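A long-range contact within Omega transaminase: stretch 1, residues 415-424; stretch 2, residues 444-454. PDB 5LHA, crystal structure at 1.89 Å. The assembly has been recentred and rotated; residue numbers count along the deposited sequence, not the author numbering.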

# COMPACT_ATOMS: atom_id res chain seq x y z
N GLU A 415 20.05 -3.94 -40.19
CA GLU A 415 21.01 -3.66 -41.26
C GLU A 415 22.43 -3.61 -40.71
O GLU A 415 23.38 -4.02 -41.39
N ALA A 416 22.59 -3.08 -39.50
CA ALA A 416 23.87 -3.17 -38.80
C ALA A 416 24.32 -4.62 -38.65
O ALA A 416 25.51 -4.93 -38.82
N ARG A 417 23.41 -5.51 -38.27
CA ARG A 417 23.74 -6.93 -38.13
C ARG A 417 24.17 -7.52 -39.46
O ARG A 417 25.19 -8.21 -39.55
N ARG A 418 23.39 -7.26 -40.52
CA ARG A 418 23.76 -7.75 -41.84
C ARG A 418 25.15 -7.28 -42.23
O ARG A 418 25.86 -7.98 -42.96
N ALA A 419 25.55 -6.10 -41.75
CA ALA A 419 26.91 -5.60 -41.95
C ALA A 419 27.90 -6.18 -40.94
O ALA A 419 29.07 -5.77 -40.95
N GLY A 420 27.47 -7.10 -40.09
CA GLY A 420 28.38 -7.86 -39.25
C GLY A 420 28.52 -7.42 -37.81
O GLY A 420 29.47 -7.84 -37.15
N VAL A 421 27.61 -6.58 -37.31
CA VAL A 421 27.72 -6.07 -35.94
C VAL A 421 26.34 -6.08 -35.30
O VAL A 421 25.43 -5.39 -35.77
N LEU A 422 26.19 -6.85 -34.22
CA LEU A 422 24.93 -6.88 -33.48
C LEU A 422 24.90 -5.74 -32.46
O LEU A 422 25.81 -5.63 -31.63
N VAL A 423 23.88 -4.89 -32.56
CA VAL A 423 23.63 -3.81 -31.62
C VAL A 423 22.19 -3.94 -31.13
O VAL A 423 21.42 -4.75 -31.63
N ARG A 424 21.83 -3.11 -30.15
CA ARG A 424 20.61 -3.31 -29.38
C ARG A 424 19.65 -2.12 -29.45
O ARG A 424 19.96 -1.05 -28.90
N GLY A 444 36.37 0.37 -34.88
CA GLY A 444 36.15 0.85 -36.24
C GLY A 444 35.13 0.02 -37.00
O GLY A 444 34.35 0.55 -37.79
N LEU A 445 35.16 -1.31 -36.81
CA LEU A 445 34.16 -2.16 -37.45
C LEU A 445 32.75 -1.77 -37.04
O LEU A 445 31.83 -1.79 -37.86
N MET A 446 32.56 -1.43 -35.76
CA MET A 446 31.24 -1.00 -35.29
C MET A 446 30.83 0.32 -35.92
O MET A 446 29.66 0.52 -36.26
N VAL A 447 31.77 1.25 -36.06
CA VAL A 447 31.49 2.51 -36.74
C VAL A 447 31.02 2.26 -38.16
O VAL A 447 30.01 2.81 -38.61
N SER A 448 31.74 1.40 -38.88
CA SER A 448 31.43 1.16 -40.29
C SER A 448 30.05 0.54 -40.47
O SER A 448 29.36 0.82 -41.45
N ALA A 449 29.65 -0.36 -39.56
CA ALA A 449 28.38 -1.06 -39.72
C ALA A 449 27.19 -0.15 -39.45
O ALA A 449 26.16 -0.25 -40.12
N LEU A 450 27.32 0.76 -38.47
CA LEU A 450 26.24 1.71 -38.21
C LEU A 450 26.13 2.73 -39.33
O LEU A 450 25.01 3.12 -39.72
N GLU A 451 27.26 3.22 -39.85
CA GLU A 451 27.24 4.09 -41.01
C GLU A 451 26.48 3.45 -42.17
O GLU A 451 25.65 4.09 -42.82
N ALA A 452 26.75 2.16 -42.42
CA ALA A 452 26.01 1.43 -43.45
C ALA A 452 24.52 1.33 -43.12
O ALA A 452 23.67 1.50 -43.99
N ALA A 453 24.20 1.05 -41.85
CA ALA A 453 22.80 0.87 -41.46
C ALA A 453 22.01 2.16 -41.64
O ALA A 453 20.84 2.12 -42.05
N PHE A 454 22.61 3.31 -41.31
CA PHE A 454 21.90 4.58 -41.47
C PHE A 454 21.84 5.02 -42.92
O PHE A 454 20.90 5.72 -43.30

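The contact between residues 415-424 and the helix 444-454 is almost wholly apolar: no hydrogen bond crosses it, and the 462 Å² buried between the stretches, both sides summed, comes mainly from alanine, valine, leucine and methionine.

The CA atoms of E415 and A453 are 4.9 Å apart, and around this close approach A416, A419, A449 and A453 meet largely through their CB methyls. A453 points toward stretch 1, and its CB lies 3.5 Å from the backbone N of A416 and 4.0 Å from A416 CB. A449, one turn earlier and also directed inward, places its CB 3.8 Å from A419 CB and 3.9 Å from A416 O. A419 points toward the helix in turn, and its CB reaches A452 CB more loosely, at 4.5 Å.

Beyond the end of the first helix, larger side chains fill a wider gap; the CA atoms of V421 and M446 are 6.2 Å apart. V421, with chi1 in the t well, points inward and buries more area than any other residue here. Its two methyls diverge: CG2 lies 3.6 Å from A449 CB and 3.7 Å from L445 CG, while CG1 packs 3.8 Å from M446 CG. L445 (t, p) leaves its helix sideways, but its end comes nearer to stretch 1. M446 (m, t, p) extends along the contact, so that its terminal CE comes within 4.4 Å of V423 CG1. V423, an m rotamer, points toward the helix and sets its CG2 4.3 Å from L450 CD2. The same CD2 of L450 (m, t) lies 4.2 Å from A416 CB, linking the helical and extended parts of stretch 1. L422, between the two valines, points away.

Among the polar side chains, E415 alone reaches the other stretch, and it does so through its carbon atoms. E415 points toward the helix with chi1 t and chi2 p, and its CG rests 3.7 Å from A453 CA. Its carboxylate is engaged within its own stretch: OE1 forms a salt bridge with R418 NH1 at 2.9 Å, including a weak hydrogen bond. R418 itself does not touch the helix, and R417 points away from it.

Backbone bonds set the turn that presents V421. G420 adopts positive phi in a Schellman motif, with G420 N bonded to R417 O at 2.6 Å and V421 N to A416 O at 3.1 Å. A CB at G420 would be jammed against the preceding carbonyl O at these backbone angles, which by itself calls for glycine.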

# COMPACT_ATOMS: atom_id res chain seq x y z
CB GLU A 415 20.65 -2.36 -41.98
CG GLU A 415 21.47 -2.15 -43.23
CD GLU A 415 21.12 -3.13 -44.34
OE1 GLU A 415 20.07 -3.81 -44.24
OE2 GLU A 415 21.92 -3.27 -45.29
CB ALA A 416 23.78 -2.49 -37.44
CB ARG A 417 22.55 -7.69 -37.56
CG ARG A 417 22.67 -9.21 -37.60
CD ARG A 417 21.42 -9.85 -37.04
NE ARG A 417 20.24 -9.57 -37.85
CZ ARG A 417 19.92 -10.23 -38.96
NH1 ARG A 417 20.69 -11.22 -39.38
NH2 ARG A 417 18.84 -9.90 -39.66
CB ARG A 418 22.72 -7.31 -42.88
CG ARG A 418 21.38 -8.02 -42.72
CD ARG A 418 20.41 -7.69 -43.85
NE ARG A 418 19.04 -8.00 -43.43
CZ ARG A 418 18.20 -7.10 -42.93
NH1 ARG A 418 18.56 -5.83 -42.80
NH2 ARG A 418 16.98 -7.47 -42.56
CB ALA A 419 26.92 -4.07 -41.87
CB VAL A 421 28.32 -4.65 -35.88
CG1 VAL A 421 28.35 -4.16 -34.46
CG2 VAL A 421 29.71 -4.63 -36.46
CB LEU A 422 24.75 -8.22 -32.76
CG LEU A 422 23.39 -8.35 -32.06
CD1 LEU A 422 22.23 -8.19 -33.04
CD2 LEU A 422 23.26 -9.65 -31.29
CB VAL A 423 23.90 -2.41 -32.22
CG1 VAL A 423 25.35 -2.31 -32.66
CG2 VAL A 423 22.98 -2.17 -33.39
CB ARG A 424 20.97 -3.61 -27.93
CG ARG A 424 19.82 -4.09 -27.06
CD ARG A 424 20.22 -4.11 -25.60
NE ARG A 424 19.09 -4.34 -24.71
CZ ARG A 424 19.14 -4.26 -23.38
NH1 ARG A 424 20.28 -3.95 -22.77
NH2 ARG A 424 18.05 -4.48 -22.66
CB LEU A 445 34.43 -3.63 -37.11
CG LEU A 445 33.31 -4.62 -37.44
CD1 LEU A 445 32.94 -4.59 -38.92
CD2 LEU A 445 33.69 -6.03 -37.01
CB MET A 446 31.26 -0.91 -33.78
CG MET A 446 31.44 -2.28 -33.17
SD MET A 446 31.27 -2.23 -31.40
CE MET A 446 29.50 -2.03 -31.25
CB VAL A 447 32.75 3.41 -36.71
CG1 VAL A 447 32.57 4.62 -37.63
CG2 VAL A 447 33.03 3.85 -35.30
CB SER A 448 32.49 0.27 -40.91
OG SER A 448 33.76 0.91 -40.90
CB ALA A 449 28.33 -2.29 -38.81
CB LEU A 450 26.46 2.39 -36.86
CG LEU A 450 26.29 1.41 -35.70
CD1 LEU A 450 26.95 1.91 -34.42
CD2 LEU A 450 24.81 1.10 -35.48
CB GLU A 451 28.68 4.41 -41.43
CG GLU A 451 29.45 5.31 -40.48
CD GLU A 451 30.85 5.64 -41.00
OE1 GLU A 451 31.38 4.86 -41.82
OE2 GLU A 451 31.42 6.68 -40.60
CB ALA A 452 26.61 0.04 -43.64
CB ALA A 453 22.72 0.37 -40.03
CB PHE A 454 22.56 5.66 -40.62
CG PHE A 454 22.25 5.55 -39.18
CD1 PHE A 454 21.03 5.99 -38.69
CD2 PHE A 454 23.15 4.98 -38.31
CE1 PHE A 454 20.73 5.87 -37.36
CE2 PHE A 454 22.86 4.86 -36.98
CZ PHE A 454 21.65 5.31 -36.50